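Local coordinates for fibronectin-binding protein BBK32 (PDB 6N1L) that probably binds the complement protease C1r through its complement inhibitory domain and so helps Lyme disease spirochetes evade the classical pathway, at residues F64-L69 with Y123-A128. Sequence-based numbering, arbitrary orientation.
Sequences FTKEDL and YEAYKA
L69 lies over one face of the Y126 ring, and the two side chains run past each other in opposite directions. L69 CD2 sits 4.1 Å from the centroid of the Y126 ring, 9° off the normal, a CH-pi contact. L69 CD1 lies 3.6 Å from Y126 CE1, while L69 CB comes up against Y126 OH. A chi1 of 174° puts L69 CG anti to the backbone N, and chi2 near 60° sets the two methyls, of which CD2 also touches A125 CB at 4.1 Å. This is side-chain packing between helices 66-87 and 122-147 in an all-helical domain; T33 and Y34 of helix 9-44 also touch Y126, and L122 adds to the apolar surroundings of L69. No direct hydrogen bond joins the segments; two waters bridge the polar groups. Y126 OH shares one water, 2.6 Å from it and in the plane of the ring, with T65 O, which accepts from that water. A second water, 2.8 Å from Y126 OH, donates to D68 OD2. The waters link Y126 OH to the start of helix 66-87, where T65 OG1, at the N-cap, accepts from D68 N at 2.9 Å. Farther out, K66 NZ hydrogen-bonds to I116 O.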
loop_
_atom_site.group_PDB
_atom_site.type_symbol
_atom_site.label_atom_id
_atom_site.label_comp_id
_atom_site.label_asym_id
_atom_site.label_seq_id
_atom_site.Cartn_x
_atom_site.Cartn_y
_atom_site.Cartn_z
ATOM N N PHE A 64 -11.090 13.025 -3.285
ATOM C CA PHE A 64 -9.972 12.084 -3.336
ATOM C C PHE A 64 -8.962 12.542 -4.386
ATOM O O PHE A 64 -9.338 12.885 -5.512
ATOM C CB PHE A 64 -10.492 10.675 -3.656
ATOM C CG PHE A 64 -11.329 10.076 -2.558
ATOM C CD1 PHE A 64 -12.697 10.317 -2.488
ATOM C CD2 PHE A 64 -10.742 9.293 -1.564
ATOM C CE1 PHE A 64 -13.458 9.775 -1.467
ATOM C CE2 PHE A 64 -11.500 8.750 -0.534
ATOM C CZ PHE A 64 -12.865 8.999 -0.480
ATOM N N THR A 65 -7.669 12.531 -4.030
ATOM C CA THR A 65 -6.632 13.057 -4.912
ATOM C C THR A 65 -5.638 11.980 -5.323
ATOM O O THR A 65 -5.332 11.055 -4.559
ATOM C CB THR A 65 -5.859 14.217 -4.256
ATOM O OG1 THR A 65 -5.147 13.756 -3.099
ATOM C CG2 THR A 65 -6.814 15.324 -3.830
ATOM N N LYS A 66 -5.128 12.121 -6.550
ATOM C CA LYS A 66 -3.993 11.316 -6.984
ATOM C C LYS A 66 -2.747 11.638 -6.175
ATOM O O LYS A 66 -1.919 10.749 -5.935
ATOM C CB LYS A 66 -3.731 11.534 -8.472
ATOM C CG LYS A 66 -2.551 10.732 -9.000
ATOM C CD LYS A 66 -2.569 10.677 -10.496
ATOM C CE LYS A 66 -2.409 9.256 -10.965
ATOM N NZ LYS A 66 -2.849 9.096 -12.364
ATOM N N GLU A 67 -2.597 12.900 -5.753
ATOM C CA GLU A 67 -1.488 13.271 -4.881
ATOM C C GLU A 67 -1.485 12.441 -3.603
ATOM O O GLU A 67 -0.427 11.980 -3.157
ATOM C CB GLU A 67 -1.561 14.763 -4.548
ATOM C CG GLU A 67 -1.163 15.685 -5.701
ATOM C CD GLU A 67 -2.318 16.008 -6.650
ATOM O OE1 GLU A 67 -3.403 15.393 -6.531
ATOM O OE2 GLU A 67 -2.135 16.889 -7.520
ATOM N N ASP A 68 -2.659 12.245 -2.994
ATOM C CA ASP A 68 -2.741 11.476 -1.759
ATOM C C ASP A 68 -2.370 10.015 -1.996
ATOM O O ASP A 68 -1.687 9.395 -1.166
ATOM C CB ASP A 68 -4.146 11.594 -1.173
ATOM C CG ASP A 68 -4.372 10.695 0.017
ATOM O OD1 ASP A 68 -3.737 10.919 1.076
ATOM O OD2 ASP A 68 -5.201 9.759 -0.102
ATOM N N LEU A 69 -2.831 9.444 -3.111
ATOM C CA LEU A 69 -2.445 8.076 -3.450
ATOM C C LEU A 69 -0.938 7.982 -3.666
ATOM O O LEU A 69 -0.287 7.029 -3.204
ATOM C CB LEU A 69 -3.205 7.604 -4.692
ATOM C CG LEU A 69 -2.826 6.233 -5.277
ATOM C CD1 LEU A 69 -3.044 5.140 -4.239
ATOM C CD2 LEU A 69 -3.579 5.904 -6.564
ATOM N N TYR A 123 -9.877 6.729 -10.061
ATOM C CA TYR A 123 -10.455 5.435 -9.716
ATOM C C TYR A 123 -9.792 4.312 -10.504
ATOM O O TYR A 123 -9.557 3.221 -9.971
ATOM C CB TYR A 123 -11.969 5.435 -9.945
ATOM C CG TYR A 123 -12.621 4.224 -9.322
ATOM C CD1 TYR A 123 -12.636 4.066 -7.940
ATOM C CD2 TYR A 123 -13.179 3.230 -10.104
ATOM C CE1 TYR A 123 -13.207 2.951 -7.354
ATOM C CE2 TYR A 123 -13.762 2.112 -9.528
ATOM C CZ TYR A 123 -13.772 1.983 -8.151
ATOM O OH TYR A 123 -14.343 0.878 -7.560
ATOM N N GLU A 124 -9.480 4.563 -11.777
ATOM C CA GLU A 124 -8.773 3.571 -12.575
ATOM C C GLU A 124 -7.377 3.308 -12.024
ATOM O O GLU A 124 -6.881 2.181 -12.120
ATOM C CB GLU A 124 -8.681 4.032 -14.029
ATOM C CG GLU A 124 -10.022 4.097 -14.745
ATOM C CD GLU A 124 -10.704 2.748 -14.797
ATOM O OE1 GLU A 124 -10.056 1.778 -15.252
ATOM O OE2 GLU A 124 -11.880 2.657 -14.380
ATOM N N ALA A 125 -6.727 4.336 -11.478
ATOM C CA ALA A 125 -5.405 4.150 -10.879
ATOM C C ALA A 125 -5.482 3.205 -9.684
ATOM O O ALA A 125 -4.691 2.258 -9.575
ATOM C CB ALA A 125 -4.820 5.505 -10.475
ATOM N N TYR A 126 -6.450 3.431 -8.792
ATOM C CA TYR A 126 -6.685 2.509 -7.682
ATOM C C TYR A 126 -6.969 1.102 -8.193
ATOM O O TYR A 126 -6.361 0.131 -7.733
ATOM C CB TYR A 126 -7.846 3.009 -6.809
ATOM C CG TYR A 126 -7.463 4.006 -5.739
ATOM C CD1 TYR A 126 -6.892 3.596 -4.533
ATOM C CD2 TYR A 126 -7.674 5.371 -5.932
ATOM C CE1 TYR A 126 -6.548 4.502 -3.555
ATOM C CE2 TYR A 126 -7.335 6.296 -4.962
ATOM C CZ TYR A 126 -6.767 5.865 -3.771
ATOM O OH TYR A 126 -6.422 6.775 -2.817
ATOM N N LYS A 127 -7.878 0.973 -9.170
ATOM C CA LYS A 127 -8.204 -0.346 -9.705
ATOM C C LYS A 127 -6.976 -1.060 -10.256
ATOM O O LYS A 127 -6.876 -2.288 -10.168
ATOM C CB LYS A 127 -9.278 -0.227 -10.793
ATOM C CG LYS A 127 -10.689 -0.443 -10.281
ATOM C CD LYS A 127 -11.595 -0.947 -11.399
ATOM C CE LYS A 127 -11.855 0.142 -12.436
ATOM N NZ LYS A 127 -12.209 -0.424 -13.780
ATOM N N ALA A 128 -6.024 -0.313 -10.810
ATOM C CA ALA A 128 -4.815 -0.935 -11.326
ATOM C C ALA A 128 -3.942 -1.565 -10.239
ATOM O O ALA A 128 -3.127 -2.436 -10.563
ATOM C CB ALA A 128 -4.005 0.096 -12.111
HETATM O O HOH W 1 -6.926 9.287 -3.097
HETATM O O HOH W 2 -4.570 6.626 -0.781
#